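Local atomic coordinates of putative phosphosugar isomerase (Silicibacter pomeroyi DSS-3, PDB entry 3FJ1), a protein that probably binds phosphosugars or related carbohydrate derivatives through two SIS domains and may act as an isomerase or aminotransferase, its reaction remaining unproven. Residues V57-S62 against S216-N221; Y63-L68 against M165-W170; A109-A114 against A119-L124. One frame throughout, in Å; residues are numbered along the deposited sequence. Where two conformers were deposited one is given.

Contact 1. Residues V57-S62 against S216-N221; sequences VCTYLS and SLAVSN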
loop_
_atom_site.group_PDB
_atom_site.type_symbol
_atom_site.label_atom_id
_atom_site.label_comp_id
_atom_site.label_asym_id
_atom_site.label_seq_id
_atom_site.Cartn_x
_atom_site.Cartn_y
_atom_site.Cartn_z
ATOM N N VAL A 57 -10.176 -0.785 4.625
ATOM C CA VAL A 57 -11.535 -0.562 4.183
ATOM C C VAL A 57 -11.508 0.133 2.831
ATOM O O VAL A 57 -12.229 -0.221 1.906
ATOM C CB VAL A 57 -12.349 0.241 5.185
ATOM C CG1 VAL A 57 -13.754 0.521 4.566
ATOM C CG2 VAL A 57 -12.435 -0.519 6.531
ATOM N N CYS A 58 -10.679 1.159 2.723
ATOM C CA CYS A 58 -10.551 1.902 1.462
ATOM C C CYS A 58 -10.051 1.016 0.298
ATOM O O CYS A 58 -10.547 1.105 -0.823
ATOM C CB CYS A 58 -9.690 3.115 1.664
ATOM S SG CYS A 58 -10.561 4.460 2.540
ATOM N N THR A 59 -9.109 0.127 0.577
ATOM C CA THR A 59 -8.672 -0.809 -0.452
ATOM C C THR A 59 -9.838 -1.669 -0.930
ATOM O O THR A 59 -10.047 -1.833 -2.136
ATOM C CB THR A 59 -7.538 -1.692 0.064
ATOM O OG1 THR A 59 -6.434 -0.854 0.440
ATOM C CG2 THR A 59 -7.109 -2.751 -0.999
ATOM N N TYR A 60 -10.601 -2.210 0.017
ATOM C CA TYR A 60 -11.814 -2.979 -0.263
ATOM C C TYR A 60 -12.785 -2.167 -1.154
ATOM O O TYR A 60 -13.190 -2.620 -2.225
ATOM C CB TYR A 60 -12.439 -3.373 1.076
ATOM C CG TYR A 60 -13.492 -4.455 1.084
ATOM C CD1 TYR A 60 -14.331 -4.687 0.013
ATOM C CD2 TYR A 60 -13.732 -5.175 2.254
ATOM C CE1 TYR A 60 -15.344 -5.648 0.079
ATOM C CE2 TYR A 60 -14.740 -6.111 2.320
ATOM C CZ TYR A 60 -15.530 -6.350 1.243
ATOM O OH TYR A 60 -16.508 -7.286 1.345
ATOM N N LEU A 61 -13.074 -0.937 -0.746
ATOM C CA LEU A 61 -13.975 -0.087 -1.485
ATOM C C LEU A 61 -13.429 0.378 -2.846
ATOM O O LEU A 61 -14.235 0.638 -3.735
ATOM C CB LEU A 61 -14.407 1.092 -0.634
ATOM C CG LEU A 61 -15.180 0.737 0.660
ATOM C CD1 LEU A 61 -15.495 2.051 1.436
ATOM C CD2 LEU A 61 -16.439 -0.093 0.377
ATOM N N SER A 62 -12.103 0.423 -3.007
ATOM C CA SER A 62 -11.497 0.774 -4.284
ATOM C C SER A 62 -11.774 -0.337 -5.293
ATOM O O SER A 62 -12.209 -0.068 -6.411
ATOM C CB SER A 62 -10.000 1.034 -4.140
ATOM O OG SER A 62 -9.793 2.087 -3.231
ATOM N N SER A 216 -10.305 -9.562 -2.139
ATOM C CA SER A 216 -10.008 -10.198 -0.859
ATOM C C SER A 216 -8.625 -9.814 -0.305
ATOM O O SER A 216 -8.316 -10.083 0.858
ATOM C CB SER A 216 -10.128 -11.717 -0.998
ATOM O OG SER A 216 -9.037 -12.246 -1.727
ATOM N N LEU A 217 -7.778 -9.225 -1.149
ATOM C CA LEU A 217 -6.507 -8.707 -0.656
ATOM C C LEU A 217 -6.715 -7.684 0.449
ATOM O O LEU A 217 -5.890 -7.592 1.347
ATOM C CB LEU A 217 -5.659 -8.093 -1.777
ATOM C CG LEU A 217 -4.212 -7.732 -1.412
ATOM C CD1 LEU A 217 -3.380 -8.857 -0.801
ATOM C CD2 LEU A 217 -3.538 -7.202 -2.710
ATOM N N ALA A 218 -7.827 -6.959 0.424
ATOM C CA ALA A 218 -8.107 -5.936 1.450
ATOM C C ALA A 218 -8.322 -6.585 2.818
ATOM O O ALA A 218 -7.799 -6.111 3.832
ATOM C CB ALA A 218 -9.331 -5.059 1.035
ATOM N N VAL A 219 -9.080 -7.680 2.862
ATOM C CA VAL A 219 -9.305 -8.398 4.141
ATOM C C VAL A 219 -8.052 -9.225 4.501
ATOM O O VAL A 219 -7.794 -9.435 5.668
ATOM C CB VAL A 219 -10.630 -9.284 4.177
ATOM C CG1 VAL A 219 -11.903 -8.403 4.020
ATOM C CG2 VAL A 219 -10.566 -10.420 3.182
ATOM N N SER A 220 -7.260 -9.694 3.524
ATOM C CA SER A 220 -5.992 -10.345 3.825
ATOM C C SER A 220 -5.068 -9.334 4.566
ATOM O O SER A 220 -4.401 -9.668 5.552
ATOM C CB SER A 220 -5.332 -10.849 2.533
ATOM O OG SER A 220 -4.116 -11.527 2.821
ATOM N N ASN A 221 -5.063 -8.094 4.113
ATOM C CA ASN A 221 -4.230 -7.039 4.726
ATOM C C ASN A 221 -4.740 -6.741 6.146
ATOM O O ASN A 221 -3.984 -6.593 7.097
ATOM C CB ASN A 221 -4.297 -5.737 3.894
ATOM C CG ASN A 221 -3.571 -5.835 2.569
ATOM O OD1 ASN A 221 -2.872 -6.820 2.305
ATOM N ND2 ASN A 221 -3.726 -4.825 1.732
HETATM O O HOH W 1 -4.809 -2.211 2.234
#
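A218 CB packs against Y60. This methyl points at the facing helix and settles against the backbone there, 3.3 Å from Y60 N and 3.5 Å from Y60 CB. T59 closes over the same methyl from the next position: a chi1 of -60° sets its OG1 beside the backbone N and leaves CG2 anti to that N, 3.8 Å from A218 CB. Because A218 has only a methyl to place between the backbones, Y60 and A218 bring their CA atoms to within 5.0 Å, and the axes of 57-62 and 217-221 run almost exactly antiparallel (172°) at 8.3 Å. The Y60 ring reaches out roughly across the direction of the partner helix, and its CE2 meets V219 CG1 at 4.0 Å, the two side chains passing at a slant.

The polar link is indirect, since no direct hydrogen bond joins the segments. One water spans T59 OG1 (2.8 Å) and N221 ND2, accepting from the amide. T59 OG1 also bonds to D55 O within its own helix, and N221 OD1 to S237 OG, so both ends of the bridge are tied back. The phenol of Y60 is held by L306 O.

Helix 53-69 belongs to the first SIS domain and helix 217-231 to the second, so the pair joins the two halves of the chain. Helix 308-326 packs on Y60 and V219 through P309, helix 153-171 packs on V57, Y60 and L61, and strand 93-99 lies under C58 and L61.

Contact 2. Residues Y63-L68 against M165-W170; sequences YAAELL and MLLADW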
loop_
_atom_site.group_PDB
_atom_site.type_symbol
_atom_site.label_atom_id
_atom_site.label_comp_id
_atom_site.label_asym_id
_atom_site.label_seq_id
_atom_site.Cartn_x
_atom_site.Cartn_y
_atom_site.Cartn_z
ATOM N N TYR A 63 -11.558 -1.592 -4.902
ATOM C CA TYR A 63 -11.931 -2.712 -5.783
ATOM C C TYR A 63 -13.419 -2.675 -6.120
ATOM O O TYR A 63 -13.803 -2.828 -7.291
ATOM C CB TYR A 63 -11.598 -4.066 -5.157
ATOM C CG TYR A 63 -10.170 -4.440 -5.375
ATOM C CD1 TYR A 63 -9.751 -4.931 -6.608
ATOM C CD2 TYR A 63 -9.221 -4.254 -4.370
ATOM C CE1 TYR A 63 -8.414 -5.249 -6.844
ATOM C CE2 TYR A 63 -7.872 -4.605 -4.577
ATOM C CZ TYR A 63 -7.479 -5.078 -5.823
ATOM O OH TYR A 63 -6.139 -5.373 -6.021
ATOM N N ALA A 64 -14.253 -2.468 -5.101
ATOM C CA ALA A 64 -15.704 -2.440 -5.277
ATOM C C ALA A 64 -16.110 -1.336 -6.251
ATOM O O ALA A 64 -16.911 -1.552 -7.128
ATOM C CB ALA A 64 -16.429 -2.248 -3.903
ATOM N N ALA A 65 -15.557 -0.136 -6.108
ATOM C CA ALA A 65 -15.939 0.969 -7.025
ATOM C C ALA A 65 -15.494 0.730 -8.479
ATOM O O ALA A 65 -16.188 1.059 -9.452
ATOM C CB ALA A 65 -15.383 2.258 -6.544
ATOM N N GLU A 66 -14.282 0.214 -8.607
ATOM C CA GLU A 66 -13.713 -0.100 -9.906
ATOM C C GLU A 66 -14.501 -1.221 -10.569
ATOM O O GLU A 66 -14.865 -1.087 -11.721
ATOM C CB GLU A 66 -12.220 -0.415 -9.767
ATOM C CG GLU A 66 -11.425 0.882 -9.532
ATOM C CD GLU A 66 -9.934 0.706 -9.208
ATOM O OE1 GLU A 66 -9.418 -0.440 -9.187
ATOM O OE2 GLU A 66 -9.290 1.750 -8.956
ATOM N N LEU A 67 -14.819 -2.286 -9.830
ATOM C CA LEU A 67 -15.588 -3.423 -10.402
ATOM C C LEU A 67 -17.069 -3.111 -10.690
ATOM O O LEU A 67 -17.624 -3.572 -11.693
ATOM C CB LEU A 67 -15.468 -4.665 -9.511
ATOM C CG LEU A 67 -14.043 -5.215 -9.294
ATOM C CD1 LEU A 67 -14.025 -6.439 -8.380
ATOM C CD2 LEU A 67 -13.342 -5.523 -10.603
ATOM N N LEU A 68 -17.703 -2.312 -9.842
ATOM C CA LEU A 68 -19.137 -1.931 -10.045
ATOM C C LEU A 68 -19.389 -0.780 -11.006
ATOM O O LEU A 68 -20.328 -0.810 -11.807
ATOM C CB LEU A 68 -19.776 -1.503 -8.740
ATOM C CG LEU A 68 -20.191 -2.550 -7.767
ATOM C CD1 LEU A 68 -20.587 -1.791 -6.471
ATOM C CD2 LEU A 68 -21.358 -3.456 -8.290
HETATM N N MSE A 165 -22.986 -0.197 0.645
HETATM C CA MSE A 165 -24.396 0.286 0.528
HETATM C C MSE A 165 -24.435 1.497 -0.398
HETATM O O MSE A 165 -25.280 1.591 -1.283
HETATM C CB MSE A 165 -24.959 0.680 1.898
HETATM C CG MSE A 165 -25.299 -0.495 2.812
HETATM SE SE MSE A 165 -25.653 0.132 4.641
HETATM C CE MSE A 165 -27.322 1.161 4.421
ATOM N N LEU A 166 -23.472 2.395 -0.237
ATOM C CA LEU A 166 -23.428 3.616 -1.039
ATOM C C LEU A 166 -23.189 3.256 -2.484
ATOM O O LEU A 166 -23.912 3.702 -3.369
ATOM C CB LEU A 166 -22.332 4.555 -0.518
ATOM C CG LEU A 166 -22.132 5.917 -1.187
ATOM C CD1 LEU A 166 -23.408 6.783 -1.080
ATOM C CD2 LEU A 166 -20.883 6.623 -0.561
ATOM N N LEU A 167 -22.194 2.402 -2.723
ATOM C CA LEU A 167 -21.869 1.970 -4.069
ATOM C C LEU A 167 -23.021 1.205 -4.731
ATOM O O LEU A 167 -23.257 1.346 -5.928
ATOM C CB LEU A 167 -20.607 1.109 -4.060
ATOM C CG LEU A 167 -19.308 1.825 -3.700
ATOM C CD1 LEU A 167 -18.145 0.831 -3.586
ATOM C CD2 LEU A 167 -19.033 2.908 -4.699
ATOM N N ALA A 168 -23.732 0.405 -3.945
ATOM C CA ALA A 168 -24.819 -0.386 -4.453
ATOM C C ALA A 168 -26.010 0.527 -4.831
ATOM O O ALA A 168 -26.634 0.312 -5.867
ATOM C CB ALA A 168 -25.228 -1.425 -3.434
ATOM N N ASP A 169 -26.289 1.543 -4.022
ATOM C CA ASP A 169 -27.386 2.482 -4.336
ATOM C C ASP A 169 -26.977 3.333 -5.555
ATOM O O ASP A 169 -27.782 3.626 -6.437
ATOM C CB ASP A 169 -27.723 3.417 -3.154
ATOM C CG ASP A 169 -28.637 2.780 -2.087
ATOM O OD1 ASP A 169 -29.232 1.682 -2.322
ATOM O OD2 ASP A 169 -28.753 3.393 -0.976
ATOM N N TRP A 170 -25.713 3.745 -5.591
ATOM C CA TRP A 170 -25.198 4.557 -6.699
ATOM C C TRP A 170 -25.245 3.780 -8.017
ATOM O O TRP A 170 -25.701 4.319 -9.041
ATOM C CB TRP A 170 -23.804 5.065 -6.312
ATOM C CG TRP A 170 -23.093 5.921 -7.288
ATOM C CD1 TRP A 170 -23.581 6.517 -8.395
ATOM C CD2 TRP A 170 -21.745 6.354 -7.152
ATOM N NE1 TRP A 170 -22.589 7.247 -9.016
ATOM C CE2 TRP A 170 -21.452 7.167 -8.255
ATOM C CE3 TRP A 170 -20.747 6.106 -6.206
ATOM C CZ2 TRP A 170 -20.193 7.746 -8.441
ATOM C CZ3 TRP A 170 -19.493 6.695 -6.399
ATOM C CH2 TRP A 170 -19.238 7.480 -7.509
#
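L167 reaches A64, A65 and L68 because its CG stands anti to the carbonyl carbon (chi1 -68°) and its chain then runs on extended (chi2 174°), carrying both methyls out toward helix 53-69. L68 has its CG placed in the same way, which, with the chain again extended, carries CD1 to the base of the same leucine. The result is one large side chain received by three residues. CD1 of L167 touches A64 CB at 3.5 Å and also lies 3.7 Å from A65 N, so this branch rests on the helix backbone as well as on a methyl. The other branch, CD2, sits 4.1 Å from A65 CB. L68 CD1 comes in beside L167 CB at 3.8 Å.

No hydrogen bond crosses between the segments; the contact is wholly apolar. The axes are nearly parallel, 12° apart, yet separated by 10.4 Å, and the separation is spanned by L167, set against the two small alanines. L69 adds to the cover of L167, and L176 of helix 174-181 touches L68. On another side of helix 53-69, Y63, E66 and L67 pack on S79, V80 and Y84 of the second subunit, so the helix stands between this contact and the dimer interface.

Two neighbouring, nearly parallel helices joined by aliphatic side chains are in keeping with the alpha-beta-alpha sandwich of a SIS domain, in which helices flank a central parallel sheet; both segments fall within the first SIS domain.

Contact 3. Residues A109-A114 against A119-L124; sequences AMTRNA and ALCVAL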
loop_
_atom_site.group_PDB
_atom_site.type_symbol
_atom_site.label_atom_id
_atom_site.label_comp_id
_atom_site.label_asym_id
_atom_site.label_seq_id
_atom_site.Cartn_x
_atom_site.Cartn_y
_atom_site.Cartn_z
ATOM N N ALA A 109 -7.312 17.192 7.505
ATOM C CA ALA A 109 -6.642 18.135 6.606
ATOM C C ALA A 109 -6.760 17.740 5.138
ATOM O O ALA A 109 -6.997 18.589 4.295
ATOM C CB ALA A 109 -5.181 18.321 6.975
HETATM N N MSE A 110 -6.562 16.460 4.849
HETATM C CA MSE A 110 -6.622 15.971 3.496
HETATM C C MSE A 110 -8.062 16.078 2.979
HETATM O O MSE A 110 -8.295 16.518 1.829
HETATM C CB MSE A 110 -6.079 14.550 3.445
HETATM C CG MSE A 110 -5.943 13.968 2.071
HETATM SE SE MSE A 110 -4.562 14.776 0.915
HETATM C CE MSE A 110 -5.861 15.910 0.093
ATOM N N THR A 111 -9.012 15.713 3.823
ATOM C CA THR A 111 -10.423 15.797 3.459
ATOM C C THR A 111 -10.861 17.254 3.255
ATOM O O THR A 111 -11.554 17.550 2.289
ATOM C CB THR A 111 -11.327 15.067 4.458
ATOM O OG1 THR A 111 -10.844 13.730 4.650
ATOM C CG2 THR A 111 -12.774 15.057 3.954
ATOM N N ARG A 112 -10.371 18.151 4.103
ATOM C CA ARG A 112 -10.664 19.576 3.975
ATOM C C ARG A 112 -10.108 20.130 2.657
ATOM O O ARG A 112 -10.806 20.838 1.916
ATOM C CB ARG A 112 -10.088 20.368 5.167
ATOM C CG ARG A 112 -10.333 21.875 5.075
ATOM C CD ARG A 112 -9.875 22.640 6.326
ATOM N NE ARG A 112 -8.417 22.604 6.505
ATOM C CZ ARG A 112 -7.766 21.992 7.501
ATOM N NH1 ARG A 112 -8.420 21.351 8.474
ATOM N NH2 ARG A 112 -6.425 22.022 7.529
ATOM N N ASN A 113 -8.857 19.799 2.365
ATOM C CA ASN A 113 -8.187 20.254 1.145
ATOM C C ASN A 113 -8.854 19.704 -0.101
ATOM O O ASN A 113 -8.965 20.397 -1.133
ATOM C CB ASN A 113 -6.683 19.891 1.149
ATOM C CG ASN A 113 -5.831 20.906 1.945
ATOM O OD1 ASN A 113 -6.363 21.685 2.767
ATOM N ND2 ASN A 113 -4.507 20.882 1.727
ATOM N N ALA A 114 -9.255 18.443 -0.025
ATOM C CA ALA A 114 -9.954 17.810 -1.155
ATOM C C ALA A 114 -11.193 18.640 -1.551
ATOM O O ALA A 114 -11.411 18.882 -2.737
ATOM C CB ALA A 114 -10.340 16.390 -0.808
ATOM N N ALA A 119 -13.556 18.472 -4.757
ATOM C CA ALA A 119 -14.168 17.155 -4.557
ATOM C C ALA A 119 -15.447 17.259 -3.737
ATOM O O ALA A 119 -15.619 18.220 -2.956
ATOM C CB ALA A 119 -13.197 16.193 -3.856
ATOM N N LEU A 120 -16.328 16.285 -3.937
ATOM C CA LEU A 120 -17.519 16.083 -3.106
ATOM C C LEU A 120 -17.028 15.159 -2.005
ATOM O O LEU A 120 -16.750 13.984 -2.247
ATOM C CB LEU A 120 -18.673 15.419 -3.891
ATOM C CG LEU A 120 -19.926 15.067 -3.077
ATOM C CD1 LEU A 120 -20.588 16.333 -2.574
ATOM C CD2 LEU A 120 -20.918 14.259 -3.909
ATOM N N CYS A 121 -16.880 15.688 -0.800
ATOM C CA CYS A 121 -16.346 14.884 0.316
ATOM C C CYS A 121 -17.427 14.198 1.130
ATOM O O CYS A 121 -18.359 14.858 1.613
ATOM C CB CYS A 121 -15.460 15.751 1.217
ATOM S SG CYS A 121 -14.135 16.521 0.268
ATOM N N VAL A 122 -17.307 12.875 1.249
ATOM C CA VAL A 122 -18.210 12.025 2.014
ATOM C C VAL A 122 -17.391 11.300 3.074
ATOM O O VAL A 122 -16.374 10.680 2.739
ATOM C CB VAL A 122 -18.895 10.980 1.101
ATOM C CG1 VAL A 122 -19.811 10.043 1.888
ATOM C CG2 VAL A 122 -19.675 11.667 -0.040
ATOM N N ALA A 123 -17.803 11.394 4.339
ATOM C CA ALA A 123 -17.101 10.732 5.436
ATOM C C ALA A 123 -17.885 9.519 5.913
ATOM O O ALA A 123 -19.101 9.615 6.102
ATOM C CB ALA A 123 -16.885 11.691 6.609
ATOM N N LEU A 124 -17.181 8.393 6.086
ATOM C CA LEU A 124 -17.705 7.177 6.704
ATOM C C LEU A 124 -17.039 7.137 8.102
ATOM O O LEU A 124 -15.826 6.974 8.220
ATOM C CB LEU A 124 -17.342 5.922 5.917
ATOM C CG LEU A 124 -17.762 5.862 4.440
ATOM C CD1 LEU A 124 -17.485 4.470 3.830
ATOM C CD2 LEU A 124 -19.201 6.260 4.237
#
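A114 O takes the backbone N-H of A119 in a bond of 3.0 Å, the one hydrogen bond that crosses between the segments. The approach is fairly straight at nitrogen (164°), while the donor is tilted 34° from the carbonyl plane. The bond ties the last turn of helix 105-116 to the residue just ahead of strand 120-125, closing the short turn between them. A119 also brings its methyl to the same carbonyl, with CB 3.4 Å from A114 O, and the two alanine methyls face each other more loosely.

Further along, C121 is the strand residue directed at the helix. Its SG lies anti to the carbonyl carbon (chi1 -56°), which places the sulfur between two turns of the helix: A114 CB is 3.9 Å away on one side, and the carbonyl of T111 lies near the sulfur as well. T111 contributes its methyl branch, CG2, which rests on C121 CB at 3.9 Å; its hydroxyl is turned back to I107 O in the preceding turn. T111 and A114, three residues apart, thus form a shallow seat for the cysteine.

Helix and strand form the second half of a beta-alpha-beta crossover that starts at strand 93-99, and the helix lies over the sheet, T111 reaching A97 and A114 reaching C95 on that first strand. In the five-stranded parallel sheet, strand 120-125 runs between 93-99 and 138-141: L120 and V122 bond to the former through their backbones, C121 to the latter at H138. L120 and V122 point away from helix 105-116 and pack on helix 8-41.

In the fold
Helix 53-69 is shared by contacts 1 and 2, whose centres lie about 13 Å apart: its earlier turns meet the second SIS half at 216-221, its later turns meet helix 153-171 within the first. The two contacts touch directly, L61 O lying 3.9 Å from L167 CD1. Contact 3 sits farther out, about 20 Å from the centre of contact 1 and about 19 Å from that of contact 2, yet it reaches contact 1 through L61 CD1 and L124 CD1, 3.9 Å apart. Along the chain the three are nested, contact 3 inside contact 2 inside contact 1. Contacts 2 and 3 lie within the first SIS domain; contact 1 joins it to the second.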